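Local coordinates for functional macrophage inflammatory protein 1-alpha homolog (Human herpesvirus 8, PDB 1ZXT) that acts as a viral CC chemokine that binds CCR chemokine receptors, probably those of the host, at residues V40-K45 and I50-S55. Residues are numbered along the deposited sequence; the frame is centred on the assembly and turned at random.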
loop_
_atom_site.group_PDB
_atom_site.type_symbol
_atom_site.label_atom_id
_atom_site.label_comp_id
_atom_site.label_asym_id
_atom_site.label_seq_id
_atom_site.Cartn_x
_atom_site.Cartn_y
_atom_site.Cartn_z
ATOM N N VAL A 40 -0.527 2.810 -2.305
ATOM C CA VAL A 40 -0.592 1.336 -2.057
ATOM C C VAL A 40 -0.271 1.104 -0.619
ATOM O O VAL A 40 0.535 1.850 -0.037
ATOM C CB VAL A 40 0.281 0.474 -3.011
ATOM C CG1 VAL A 40 -0.114 0.665 -4.466
ATOM C CG2 VAL A 40 1.761 0.679 -2.822
ATOM N N ILE A 41 -0.871 0.070 -0.053
ATOM C CA ILE A 41 -0.445 -0.469 1.237
ATOM C C ILE A 41 0.455 -1.644 1.044
ATOM O O ILE A 41 0.089 -2.587 0.411
ATOM C CB ILE A 41 -1.654 -0.837 2.102
ATOM C CG1 ILE A 41 -2.590 0.358 2.242
ATOM C CG2 ILE A 41 -1.298 -1.457 3.490
ATOM C CD1 ILE A 41 -1.925 1.619 2.748
ATOM N N LEU A 42 1.645 -1.583 1.638
ATOM C CA LEU A 42 2.470 -2.763 1.837
ATOM C C LEU A 42 2.165 -3.315 3.197
ATOM O O LEU A 42 2.491 -2.727 4.197
ATOM C CB LEU A 42 3.949 -2.455 1.737
ATOM C CG LEU A 42 4.333 -1.732 0.447
ATOM C CD1 LEU A 42 5.776 -1.295 0.533
ATOM C CD2 LEU A 42 4.050 -2.507 -0.830
ATOM N N LEU A 43 1.529 -4.470 3.224
ATOM C CA LEU A 43 1.041 -5.027 4.490
ATOM C C LEU A 43 2.047 -5.991 5.048
ATOM O O LEU A 43 2.565 -6.933 4.397
ATOM C CB LEU A 43 -0.321 -5.723 4.293
ATOM C CG LEU A 43 -0.939 -6.314 5.579
ATOM C CD1 LEU A 43 -1.513 -5.197 6.371
ATOM C CD2 LEU A 43 -1.938 -7.432 5.246
ATOM N N THR A 44 2.418 -5.782 6.292
ATOM C CA THR A 44 3.468 -6.698 6.838
ATOM C C THR A 44 2.848 -7.935 7.434
ATOM O O THR A 44 1.677 -7.942 7.731
ATOM C CB THR A 44 4.379 -6.025 7.914
ATOM O OG1 THR A 44 3.623 -5.894 9.104
ATOM C CG2 THR A 44 4.740 -4.543 7.574
ATOM N N LYS A 45 3.672 -8.965 7.647
ATOM C CA LYS A 45 3.273 -10.223 8.323
ATOM C C LYS A 45 2.619 -9.968 9.706
ATOM O O LYS A 45 1.764 -10.745 10.150
ATOM C CB LYS A 45 4.461 -11.234 8.456
ATOM C CG LYS A 45 4.895 -11.800 7.110
ATOM C CD LYS A 45 6.245 -12.345 7.072
ATOM C CE LYS A 45 6.647 -12.741 5.659
ATOM N NZ LYS A 45 7.852 -13.584 5.743
ATOM N N ILE A 50 1.733 -0.132 5.697
ATOM C CA ILE A 50 2.764 0.808 5.310
ATOM C C ILE A 50 2.290 1.498 4.027
ATOM O O ILE A 50 2.210 0.935 2.973
ATOM C CB ILE A 50 4.125 0.135 5.068
ATOM C CG1 ILE A 50 4.696 -0.527 6.349
ATOM C CG2 ILE A 50 5.133 1.173 4.501
ATOM C CD1 ILE A 50 5.994 -1.148 6.143
ATOM N N CYS A 51 2.058 2.800 4.127
ATOM C CA CYS A 51 1.742 3.664 2.945
ATOM C C CYS A 51 2.964 3.830 2.039
ATOM O O CYS A 51 4.006 4.303 2.510
ATOM C CB CYS A 51 1.316 4.987 3.382
ATOM S SG CYS A 51 -0.456 5.043 3.812
ATOM N N ALA A 52 2.808 3.477 0.766
ATOM C CA ALA A 52 3.878 3.645 -0.213
ATOM C C ALA A 52 3.319 4.203 -1.530
ATOM O O ALA A 52 2.170 3.985 -1.875
ATOM C CB ALA A 52 4.565 2.353 -0.384
ATOM N N ASP A 53 4.180 4.919 -2.229
ATOM C CA ASP A 53 3.872 5.672 -3.418
ATOM C C ASP A 53 4.152 4.895 -4.706
ATOM O O ASP A 53 5.332 4.685 -5.050
ATOM C CB ASP A 53 4.776 6.878 -3.432
ATOM C CG ASP A 53 4.382 7.887 -4.484
ATOM O OD1 ASP A 53 3.505 7.647 -5.323
ATOM O OD2 ASP A 53 4.933 8.956 -4.528
ATOM N N PRO A 54 3.098 4.441 -5.411
ATOM C CA PRO A 54 3.261 3.607 -6.592
ATOM C C PRO A 54 3.859 4.338 -7.783
ATOM O O PRO A 54 4.232 3.674 -8.760
ATOM C CB PRO A 54 1.845 3.066 -6.858
ATOM C CG PRO A 54 0.980 4.067 -6.309
ATOM C CD PRO A 54 1.672 4.629 -5.097
ATOM N N SER A 55 4.043 5.643 -7.674
ATOM C CA SER A 55 4.837 6.389 -8.666
ATOM C C SER A 55 6.315 6.221 -8.534
ATOM O O SER A 55 7.083 6.622 -9.444
ATOM C CB SER A 55 4.481 7.861 -8.592
ATOM O OG SER A 55 5.161 8.494 -7.548
#
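Val40 and Ala52 pair through two backbone hydrogen bonds, Val40 N to Ala52 O at 3.0 Å and Ala52 N to Val40 O at 2.9 Å. Two residues on, Leu42 and Ile50 form the next hydrogen-bonded pair: Leu42 N reaches Ile50 O at 2.9 Å, and Ile50 N is hydrogen-bonded to Leu42 O at 3.1 Å. On the face shared by Val40, Leu42, Ile50 and Ala52, the Ala52 methyl is met by Leu42 CD1 at 4.0 Å and also by Val40 CG2. Val40 CG1, anti to its carbonyl carbon, extends to Pro54 CB at 3.9 Å, just past the strand end. This antiparallel hairpin of strands 40-44 and 49-52 is part of the three-stranded Greek key sheet of the chemokine fold; helix 57-64 packs on this face, Val59 touching both Val40 and Ala52 and Leu62 meeting Leu42. Ile41 and Cys51 form the non-hydrogen-bonded pair in between, and their side chains lie on the other face, with Ile41 CD1 3.9 Å from Cys51 SG, whose disulfide to Cys12 ties the sheet to the N-terminal region. Toward the turn, the Thr44 and Ile50 side chains cross at about a right angle, with Thr44 CG2 3.9 Å from Ile50 CD1, while Thr44 OG1 is hydrogen-bonded to Arg48 N.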